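PDB 3SCY: hypothetical bacterial 6-phosphogluconolactonase from Bacteroides fragilis, which probably hydrolyses 6-phosphogluconolactone to 6-phosphogluconate, a step of the pentose phosphate pathway, using a seven-bladed beta-propeller scaffold. Local coordinates for residues Q152-H158 / A171-D177; D177-N183 / K199-F205; Y226-I231 / Q259-I264. All coordinates share one frame. Residues are numbered along the deposited sequence.

Contact 1. Residues Q152-H158 / A171-D177; sequences QTMPHLH and ADDLGTD
Ala171 to Asp173 are extended and run antiparallel to Leu157 and His158. Ala171 CB packs on Leu157 CD1 at 3.7 Å. Asp172 O accepts His158 N at 2.9 Å. Asp173 and Leu157 form a non-hydrogen-bonded pair, with CA atoms 4.6 Å apart. This is the hairpin of the first two strands of a propeller blade, 157-162 and 168-173. With chi1 t, Asp173 OD1 accepts His156 N at 2.9 Å. It also takes a weak bond from Gly175 N at 3.0 Å, closing an Asx turn. Leu174 turns into helical angles (-62/-35). Leu174 N donates to His156 O at 2.8 Å, and Leu174 O accepts Gln152 NE2 at 2.9 Å. Gly175 lies so close that a CB would clash with Met154 O, which is 3.3 Å from Gly175 CA in a CA-H...O contact. Asp177 is left-handed (59/41). Asp177 OD1 takes a weak bond from Gln152 NE2 at 3.0 Å, while the Asp177 carboxylate also binds Gly210 N and Gly212 N.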
loop_
_atom_site.group_PDB
_atom_site.type_symbol
_atom_site.label_atom_id
_atom_site.label_comp_id
_atom_site.label_asym_id
_atom_site.label_seq_id
_atom_site.Cartn_x
_atom_site.Cartn_y
_atom_site.Cartn_z
ATOM N N GLN A 152 6.104 -14.178 -13.866
ATOM C CA GLN A 152 6.443 -15.005 -12.696
ATOM C C GLN A 152 7.681 -15.883 -12.930
ATOM O O GLN A 152 7.691 -17.050 -12.547
ATOM C CB GLN A 152 5.225 -15.869 -12.305
ATOM C CG GLN A 152 3.958 -15.057 -12.003
ATOM C CD GLN A 152 2.787 -15.917 -11.597
ATOM O OE1 GLN A 152 2.286 -16.742 -12.374
ATOM N NE2 GLN A 152 2.313 -15.742 -10.372
ATOM N N THR A 153 8.744 -15.298 -13.500
ATOM C CA THR A 153 9.999 -16.010 -13.795
ATOM C C THR A 153 10.870 -16.107 -12.539
ATOM O O THR A 153 11.855 -16.843 -12.524
ATOM C CB THR A 153 10.762 -15.285 -14.921
ATOM O OG1 THR A 153 11.158 -13.996 -14.455
ATOM C CG2 THR A 153 9.931 -15.129 -16.184
HETATM N N MSE A 154 10.498 -15.352 -11.486
HETATM C CA MSE A 154 11.246 -15.241 -10.232
HETATM C C MSE A 154 10.359 -14.655 -9.151
HETATM O O MSE A 154 9.313 -14.094 -9.486
HETATM C CB MSE A 154 12.475 -14.313 -10.432
HETATM C CG MSE A 154 12.111 -12.969 -11.057
HETATM SE SE MSE A 154 13.534 -11.659 -11.201
HETATM C CE MSE A 154 15.029 -12.799 -11.778
ATOM N N PRO A 155 10.781 -14.654 -7.869
ATOM C CA PRO A 155 9.962 -13.973 -6.852
ATOM C C PRO A 155 9.890 -12.464 -7.132
ATOM O O PRO A 155 10.831 -11.873 -7.682
ATOM C CB PRO A 155 10.703 -14.267 -5.539
ATOM C CG PRO A 155 11.549 -15.463 -5.843
ATOM C CD PRO A 155 11.983 -15.262 -7.259
ATOM N N HIS A 156 8.748 -11.865 -6.829
ATOM C CA HIS A 156 8.522 -10.430 -6.968
ATOM C C HIS A 156 7.778 -10.014 -5.733
ATOM O O HIS A 156 6.604 -10.333 -5.591
ATOM C CB HIS A 156 7.744 -10.113 -8.256
ATOM C CG HIS A 156 8.497 -10.366 -9.535
ATOM N ND1 HIS A 156 9.641 -9.656 -9.852
ATOM C CD2 HIS A 156 8.205 -11.201 -10.565
ATOM C CE1 HIS A 156 10.034 -10.109 -11.041
ATOM N NE2 HIS A 156 9.207 -11.042 -11.506
ATOM N N LEU A 157 8.464 -9.365 -4.806
ATOM C CA LEU A 157 7.856 -9.012 -3.533
ATOM C C LEU A 157 7.140 -7.679 -3.659
ATOM O O LEU A 157 7.730 -6.697 -4.093
ATOM C CB LEU A 157 8.935 -9.033 -2.437
ATOM C CG LEU A 157 9.179 -10.407 -1.768
ATOM C CD1 LEU A 157 8.080 -10.703 -0.764
ATOM C CD2 LEU A 157 9.318 -11.562 -2.796
ATOM N N HIS A 158 5.836 -7.655 -3.332
ATOM C CA HIS A 158 5.013 -6.489 -3.615
ATOM C C HIS A 158 4.311 -5.871 -2.437
ATOM O O HIS A 158 3.720 -4.793 -2.597
ATOM C CB HIS A 158 3.938 -6.855 -4.662
ATOM C CG HIS A 158 3.734 -5.789 -5.692
ATOM N ND1 HIS A 158 3.564 -4.459 -5.342
ATOM C CD2 HIS A 158 3.670 -5.899 -7.039
ATOM C CE1 HIS A 158 3.463 -3.800 -6.489
ATOM N NE2 HIS A 158 3.483 -4.632 -7.530
ATOM N N ALA A 171 4.353 -11.279 3.693
ATOM C CA ALA A 171 4.935 -10.656 2.520
ATOM C C ALA A 171 4.381 -11.277 1.247
ATOM O O ALA A 171 4.587 -12.477 0.997
ATOM C CB ALA A 171 6.450 -10.796 2.579
ATOM N N ASP A 172 3.687 -10.460 0.429
ATOM C CA ASP A 172 3.062 -10.962 -0.804
ATOM C C ASP A 172 4.072 -11.114 -1.900
ATOM O O ASP A 172 4.797 -10.155 -2.211
ATOM C CB ASP A 172 1.961 -9.997 -1.280
ATOM C CG ASP A 172 0.764 -9.864 -0.373
ATOM O OD1 ASP A 172 0.615 -10.699 0.538
ATOM O OD2 ASP A 172 -0.057 -8.931 -0.604
ATOM N N ASP A 173 4.083 -12.290 -2.526
ATOM C CA ASP A 173 5.021 -12.584 -3.590
ATOM C C ASP A 173 4.273 -12.865 -4.875
ATOM O O ASP A 173 3.778 -13.976 -5.122
ATOM C CB ASP A 173 5.909 -13.745 -3.178
ATOM C CG ASP A 173 7.003 -14.154 -4.152
ATOM O OD1 ASP A 173 6.994 -13.667 -5.311
ATOM O OD2 ASP A 173 7.864 -14.955 -3.757
ATOM N N LEU A 174 4.246 -11.842 -5.732
ATOM C CA LEU A 174 3.556 -11.899 -7.014
ATOM C C LEU A 174 4.151 -12.978 -7.909
ATOM O O LEU A 174 3.418 -13.632 -8.666
ATOM C CB LEU A 174 3.610 -10.500 -7.684
ATOM C CG LEU A 174 3.015 -10.359 -9.124
ATOM C CD1 LEU A 174 2.445 -8.960 -9.331
ATOM C CD2 LEU A 174 4.074 -10.683 -10.226
ATOM N N GLY A 175 5.467 -13.167 -7.817
ATOM C CA GLY A 175 6.150 -14.125 -8.668
ATOM C C GLY A 175 5.952 -15.588 -8.350
ATOM O O GLY A 175 6.081 -16.423 -9.249
ATOM N N THR A 176 5.684 -15.926 -7.079
ATOM C CA THR A 176 5.573 -17.346 -6.721
ATOM C C THR A 176 4.190 -17.729 -6.186
ATOM O O THR A 176 4.038 -18.860 -5.723
ATOM C CB THR A 176 6.662 -17.735 -5.710
ATOM O OG1 THR A 176 6.370 -17.118 -4.457
ATOM C CG2 THR A 176 8.059 -17.359 -6.180
ATOM N N ASP A 177 3.192 -16.807 -6.241
ATOM C CA ASP A 177 1.823 -17.094 -5.764
ATOM C C ASP A 177 1.821 -17.495 -4.280
ATOM O O ASP A 177 1.086 -18.390 -3.875
ATOM C CB ASP A 177 1.151 -18.180 -6.637
ATOM C CG ASP A 177 0.904 -17.674 -8.040
ATOM O OD1 ASP A 177 0.383 -16.546 -8.180
ATOM O OD2 ASP A 177 1.242 -18.395 -8.997
#

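Contact 2. Residues D177-N183 / K199-F205; sequences DQIHKFN and KGTPEAF
The third and fourth strands of a four-stranded propeller blade meet here, and the outer strand turns a corner along its partner. Residues 178-183 are extended. Before them, left-handed Asp177 forms with Gln178 a G1 beta bulge opposite Asp173. Ile179 and Phe205 are an antiparallel hydrogen-bonded pair: Ile179 N to Phe205 O is 2.9 Å and Phe205 N to Ile179 O is 2.8 Å. His180 and Ala204 follow as a non-hydrogen-bonded pair, with CA atoms 4.2 Å apart. Lys181 N donates to Glu203 O at 2.9 Å. The corner spans Thr201 to Glu203, with a cis peptide bond before Pro202. Beyond it the pairing resumes: Gly200 N donates to Lys181 O at 2.9 Å, and Phe182 lies opposite Lys199 with CA atoms 4.5 Å apart.

Lys181 is fully extended (chi1 to chi4 all t) and points into the corner. Lys181 NZ donates to Thr201 O at 2.7 Å and also binds Gly243 O. Lys181 CD lies 4.0 Å from Phe205 CE2. Water 1 bridges the strands, donating to Lys181 O (2.9 Å) and Glu203 O (2.8 Å). Water 2 joins Asn183 OD1 (2.6 Å) to Thr201 N (2.9 Å).

Strand 168-173 pairs with strand 178-184 on its inner side. Ile179 and Phe205 pack on Leu245 of strand 244-252 in the next blade, and the His180 ring stacks on Phe142.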
loop_
_atom_site.group_PDB
_atom_site.type_symbol
_atom_site.label_atom_id
_atom_site.label_comp_id
_atom_site.label_asym_id
_atom_site.label_seq_id
_atom_site.Cartn_x
_atom_site.Cartn_y
_atom_site.Cartn_z
ATOM N N ASP A 177 3.192 -16.807 -6.241
ATOM C CA ASP A 177 1.823 -17.094 -5.764
ATOM C C ASP A 177 1.821 -17.495 -4.280
ATOM O O ASP A 177 1.086 -18.390 -3.875
ATOM C CB ASP A 177 1.151 -18.180 -6.637
ATOM C CG ASP A 177 0.904 -17.674 -8.040
ATOM O OD1 ASP A 177 0.383 -16.546 -8.180
ATOM O OD2 ASP A 177 1.242 -18.395 -8.997
ATOM N N GLN A 178 2.623 -16.818 -3.482
ATOM C CA GLN A 178 2.719 -17.100 -2.055
ATOM C C GLN A 178 2.666 -15.844 -1.229
ATOM O O GLN A 178 3.020 -14.768 -1.696
ATOM C CB GLN A 178 4.035 -17.842 -1.722
ATOM C CG GLN A 178 4.101 -19.269 -2.246
ATOM C CD GLN A 178 5.455 -19.878 -1.980
ATOM O OE1 GLN A 178 6.489 -19.429 -2.484
ATOM N NE2 GLN A 178 5.468 -20.934 -1.201
ATOM N N ILE A 179 2.225 -15.995 0.012
ATOM C CA ILE A 179 2.296 -15.003 1.063
ATOM C C ILE A 179 3.287 -15.601 2.072
ATOM O O ILE A 179 2.956 -16.582 2.746
ATOM C CB ILE A 179 0.937 -14.648 1.697
ATOM C CG1 ILE A 179 -0.057 -14.134 0.622
ATOM C CG2 ILE A 179 1.140 -13.596 2.810
ATOM C CD1 ILE A 179 -1.561 -14.157 1.068
ATOM N N HIS A 180 4.501 -15.050 2.128
ATOM C CA HIS A 180 5.548 -15.502 3.047
ATOM C C HIS A 180 5.237 -15.024 4.468
ATOM O O HIS A 180 4.737 -13.915 4.647
ATOM C CB HIS A 180 6.918 -15.003 2.579
ATOM C CG HIS A 180 7.246 -15.454 1.197
ATOM N ND1 HIS A 180 7.718 -16.742 0.944
ATOM C CD2 HIS A 180 7.187 -14.767 0.034
ATOM C CE1 HIS A 180 7.893 -16.801 -0.368
ATOM N NE2 HIS A 180 7.603 -15.638 -0.959
ATOM N N LYS A 181 5.490 -15.886 5.472
ATOM C CA LYS A 181 5.194 -15.579 6.865
ATOM C C LYS A 181 6.464 -15.511 7.720
ATOM O O LYS A 181 7.313 -16.417 7.667
ATOM C CB LYS A 181 4.243 -16.654 7.429
ATOM C CG LYS A 181 3.807 -16.390 8.873
ATOM C CD LYS A 181 2.965 -17.531 9.440
ATOM C CE LYS A 181 2.855 -17.415 10.944
ATOM N NZ LYS A 181 1.983 -18.490 11.496
ATOM N N PHE A 182 6.567 -14.448 8.532
ATOM C CA PHE A 182 7.655 -14.256 9.471
ATOM C C PHE A 182 7.128 -13.934 10.838
ATOM O O PHE A 182 6.102 -13.255 10.986
ATOM C CB PHE A 182 8.576 -13.120 9.012
ATOM C CG PHE A 182 9.252 -13.388 7.694
ATOM C CD1 PHE A 182 8.623 -13.071 6.493
ATOM C CD2 PHE A 182 10.498 -14.000 7.648
ATOM C CE1 PHE A 182 9.245 -13.341 5.270
ATOM C CE2 PHE A 182 11.110 -14.288 6.428
ATOM C CZ PHE A 182 10.475 -13.964 5.247
ATOM N N ASN A 183 7.836 -14.420 11.841
ATOM C CA ASN A 183 7.587 -14.068 13.219
ATOM C C ASN A 183 8.295 -12.755 13.476
ATOM O O ASN A 183 9.443 -12.583 13.052
ATOM C CB ASN A 183 8.141 -15.157 14.161
ATOM C CG ASN A 183 7.544 -16.526 14.014
ATOM O OD1 ASN A 183 6.398 -16.702 13.615
ATOM N ND2 ASN A 183 8.340 -17.549 14.280
ATOM N N LYS A 199 11.721 -16.862 9.990
ATOM C CA LYS A 199 10.695 -17.556 9.197
ATOM C C LYS A 199 9.657 -18.217 10.120
ATOM O O LYS A 199 10.013 -18.741 11.173
ATOM C CB LYS A 199 11.350 -18.563 8.243
ATOM C CG LYS A 199 12.107 -17.855 7.115
ATOM C CD LYS A 199 12.601 -18.827 6.062
ATOM C CE LYS A 199 13.195 -18.109 4.876
ATOM N NZ LYS A 199 13.705 -19.068 3.860
ATOM N N GLY A 200 8.389 -18.103 9.766
ATOM C CA GLY A 200 7.332 -18.627 10.625
ATOM C C GLY A 200 6.869 -20.021 10.270
ATOM O O GLY A 200 7.456 -20.693 9.415
ATOM N N THR A 201 5.779 -20.447 10.927
ATOM C CA THR A 201 5.127 -21.728 10.676
ATOM C C THR A 201 3.687 -21.502 10.220
ATOM O O THR A 201 2.882 -21.043 11.029
ATOM C CB THR A 201 5.137 -22.642 11.909
ATOM O OG1 THR A 201 6.473 -22.837 12.314
ATOM C CG2 THR A 201 4.476 -23.985 11.628
ATOM N N PRO A 202 3.322 -21.849 8.971
ATOM C CA PRO A 202 4.187 -22.326 7.885
ATOM C C PRO A 202 5.041 -21.180 7.355
ATOM O O PRO A 202 4.806 -20.008 7.695
ATOM C CB PRO A 202 3.180 -22.825 6.842
ATOM C CG PRO A 202 2.011 -21.927 7.022
ATOM C CD PRO A 202 1.936 -21.652 8.496
ATOM N N GLU A 203 6.023 -21.495 6.515
ATOM C CA GLU A 203 6.877 -20.438 5.959
ATOM C C GLU A 203 6.118 -19.595 4.932
ATOM O O GLU A 203 6.506 -18.458 4.664
ATOM C CB GLU A 203 8.135 -21.018 5.320
ATOM C CG GLU A 203 9.178 -21.404 6.355
ATOM C CD GLU A 203 10.517 -21.867 5.823
ATOM O OE1 GLU A 203 10.728 -21.837 4.588
ATOM O OE2 GLU A 203 11.364 -22.259 6.656
ATOM N N ALA A 204 5.054 -20.156 4.351
ATOM C CA ALA A 204 4.263 -19.447 3.358
ATOM C C ALA A 204 2.888 -20.036 3.223
ATOM O O ALA A 204 2.669 -21.213 3.511
ATOM C CB ALA A 204 4.961 -19.480 2.003
ATOM N N PHE A 205 1.963 -19.210 2.743
ATOM C CA PHE A 205 0.623 -19.620 2.338
ATOM C C PHE A 205 0.605 -19.587 0.829
ATOM O O PHE A 205 1.110 -18.644 0.230
ATOM C CB PHE A 205 -0.464 -18.702 2.941
ATOM C CG PHE A 205 -0.413 -18.639 4.448
ATOM C CD1 PHE A 205 -0.922 -19.676 5.222
ATOM C CD2 PHE A 205 0.194 -17.565 5.097
ATOM C CE1 PHE A 205 -0.850 -19.633 6.614
ATOM C CE2 PHE A 205 0.256 -17.521 6.500
ATOM C CZ PHE A 205 -0.249 -18.570 7.243
HETATM O O HOH W 1 8.928 -17.261 5.451
HETATM O O HOH W 2 4.999 -18.909 13.219
HETATM O O HOH W 3 8.068 -20.653 13.950
#

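Contact 3. Residues Y226-I231 / Q259-I264; sequences YLINEI and QGSGDI
Ile228, Ile264 and Ser261 lose the most surface here. Strand segments 226-229 and 261-264 approach to 6.5 Å and run nearly antiparallel, at 160°, without a beta ladder. Ile228 (chi1 t, chi2 t) points at the other segment. Ile228 CG2 meets Ile264 CG2 at 3.7 Å, and Ile228 CD1 reaches Ser261 CB at 3.7 Å and Asp263 O at 3.3 Å. Ile264, also t and t, places CD1 3.7 Å from Tyr226 CB. Ser261 N donates to Glu230 O at 3.0 Å, just where strand 224-229 ends. Ser261 OG turns to Asn277. Water 4 donates to Glu230 OE2 (2.7 Å) and Gln259 O (3.2 Å), and water 5 links Ile231 O (2.7 Å) with Gln259 N (3.0 Å). The Glu230 carboxylate forms salt bridges with Arg151, Arg214 and Arg278, and an unidentified bound molecule lies about 5 Å from its side chain, consistent with a pocket. Such apolar packing between strands of successive blades is typical of a beta-propeller.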
loop_
_atom_site.group_PDB
_atom_site.type_symbol
_atom_site.label_atom_id
_atom_site.label_comp_id
_atom_site.label_asym_id
_atom_site.label_seq_id
_atom_site.Cartn_x
_atom_site.Cartn_y
_atom_site.Cartn_z
ATOM N N TYR A 226 -7.818 -9.633 3.203
ATOM C CA TYR A 226 -8.222 -9.594 1.801
ATOM C C TYR A 226 -7.025 -9.308 0.944
ATOM O O TYR A 226 -6.254 -8.391 1.242
ATOM C CB TYR A 226 -9.318 -8.538 1.571
ATOM C CG TYR A 226 -10.540 -8.818 2.411
ATOM C CD1 TYR A 226 -11.576 -9.614 1.927
ATOM C CD2 TYR A 226 -10.686 -8.248 3.671
ATOM C CE1 TYR A 226 -12.682 -9.920 2.722
ATOM C CE2 TYR A 226 -11.784 -8.544 4.476
ATOM C CZ TYR A 226 -12.788 -9.363 3.988
ATOM O OH TYR A 226 -13.873 -9.623 4.784
ATOM N N LEU A 227 -6.845 -10.120 -0.082
ATOM C CA LEU A 227 -5.734 -9.998 -0.998
ATOM C C LEU A 227 -6.202 -9.665 -2.399
ATOM O O LEU A 227 -7.154 -10.286 -2.874
ATOM C CB LEU A 227 -4.983 -11.353 -1.027
ATOM C CG LEU A 227 -3.920 -11.569 -2.096
ATOM C CD1 LEU A 227 -2.673 -10.724 -1.817
ATOM C CD2 LEU A 227 -3.536 -13.068 -2.195
ATOM N N ILE A 228 -5.525 -8.709 -3.056
ATOM C CA ILE A 228 -5.800 -8.390 -4.449
ATOM C C ILE A 228 -4.683 -9.025 -5.270
ATOM O O ILE A 228 -3.498 -8.800 -4.981
ATOM C CB ILE A 228 -6.013 -6.877 -4.763
ATOM C CG1 ILE A 228 -6.466 -6.708 -6.231
ATOM C CG2 ILE A 228 -4.756 -6.015 -4.444
ATOM C CD1 ILE A 228 -7.002 -5.376 -6.608
ATOM N N ASN A 229 -5.073 -9.809 -6.294
ATOM C CA ASN A 229 -4.149 -10.508 -7.176
ATOM C C ASN A 229 -4.042 -9.758 -8.474
ATOM O O ASN A 229 -5.053 -9.597 -9.174
ATOM C CB ASN A 229 -4.628 -11.933 -7.383
ATOM C CG ASN A 229 -4.511 -12.742 -6.123
ATOM O OD1 ASN A 229 -3.428 -12.915 -5.582
ATOM N ND2 ASN A 229 -5.627 -13.233 -5.623
ATOM N N GLU A 230 -2.826 -9.289 -8.800
ATOM C CA GLU A 230 -2.611 -8.480 -9.997
ATOM C C GLU A 230 -2.933 -9.236 -11.284
ATOM O O GLU A 230 -3.634 -8.703 -12.141
ATOM C CB GLU A 230 -1.170 -7.963 -10.065
ATOM C CG GLU A 230 -0.870 -7.164 -11.328
ATOM C CD GLU A 230 0.419 -6.374 -11.288
ATOM O OE1 GLU A 230 0.758 -5.834 -10.211
ATOM O OE2 GLU A 230 1.042 -6.208 -12.360
ATOM N N ILE A 231 -2.384 -10.446 -11.444
ATOM C CA ILE A 231 -2.516 -11.173 -12.701
ATOM C C ILE A 231 -3.874 -11.850 -12.829
ATOM O O ILE A 231 -4.507 -11.763 -13.884
ATOM C CB ILE A 231 -1.373 -12.196 -12.837
ATOM C CG1 ILE A 231 0.008 -11.528 -12.649
ATOM C CG2 ILE A 231 -1.453 -12.910 -14.215
ATOM C CD1 ILE A 231 1.193 -12.562 -12.476
ATOM N N GLN A 259 -5.388 -8.422 -16.431
ATOM C CA GLN A 259 -4.198 -8.872 -15.708
ATOM C C GLN A 259 -3.392 -7.667 -15.160
ATOM O O GLN A 259 -2.172 -7.618 -15.285
ATOM C CB GLN A 259 -3.341 -9.787 -16.596
ATOM C CG GLN A 259 -4.139 -10.971 -17.128
ATOM C CD GLN A 259 -3.298 -11.953 -17.888
ATOM O OE1 GLN A 259 -2.363 -11.590 -18.614
ATOM N NE2 GLN A 259 -3.626 -13.222 -17.731
ATOM N N GLY A 260 -4.114 -6.693 -14.602
ATOM C CA GLY A 260 -3.524 -5.470 -14.075
ATOM C C GLY A 260 -4.181 -4.956 -12.811
ATOM O O GLY A 260 -4.244 -3.743 -12.606
ATOM N N SER A 261 -4.644 -5.852 -11.936
ATOM C CA SER A 261 -5.304 -5.371 -10.711
ATOM C C SER A 261 -4.299 -4.682 -9.775
ATOM O O SER A 261 -3.090 -4.932 -9.846
ATOM C CB SER A 261 -6.071 -6.483 -10.023
ATOM O OG SER A 261 -7.164 -6.852 -10.858
ATOM N N GLY A 262 -4.805 -3.696 -9.032
ATOM C CA GLY A 262 -3.941 -2.801 -8.285
ATOM C C GLY A 262 -4.049 -2.782 -6.780
ATOM O O GLY A 262 -3.299 -3.480 -6.084
ATOM N N ASP A 263 -4.902 -1.919 -6.274
ATOM C CA ASP A 263 -4.986 -1.708 -4.840
ATOM C C ASP A 263 -6.315 -2.210 -4.235
ATOM O O ASP A 263 -7.245 -2.570 -4.942
ATOM C CB ASP A 263 -4.785 -0.222 -4.552
ATOM C CG ASP A 263 -4.237 0.114 -3.175
ATOM O OD1 ASP A 263 -3.860 -0.841 -2.419
ATOM O OD2 ASP A 263 -4.145 1.317 -2.865
ATOM N N ILE A 264 -6.337 -2.292 -2.912
ATOM C CA ILE A 264 -7.484 -2.837 -2.197
ATOM C C ILE A 264 -7.642 -2.137 -0.857
ATOM O O ILE A 264 -6.672 -1.946 -0.115
ATOM C CB ILE A 264 -7.315 -4.390 -2.020
ATOM C CG1 ILE A 264 -8.605 -5.029 -1.471
ATOM C CG2 ILE A 264 -6.057 -4.752 -1.170
ATOM C CD1 ILE A 264 -8.582 -6.609 -1.544
HETATM O O HOH W 4 0.014 -5.287 -14.709
HETATM O O HOH W 5 -6.755 -10.575 -14.869
HETATM O O HOH W 6 -5.501 -13.825 -15.603
#

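In the fold
Contacts 1 and 2 belong to one blade, while contact 3 joins the next two blades. In that shared blade, contact 1 pairs the first two strands and contact 2 the last two. They share Asp177, and strands 168-173 and 178-184 join them, with Ala171 O 2.8 Å from His180 N. Contacts 1 and 3 are buried, whereas contact 2 is only partly so. Backbone pairing dominates contact 2, with water bridges at its corner. Contact 1 adds side-chain hydrogen bonds from Asp173 and Gln152 to a short ladder. Contact 3, nearest the centre of the chain, relies mainly on isoleucine packing. It touches contact 1 where Leu174 CD1 lies 3.7 Å from Glu230 OE1.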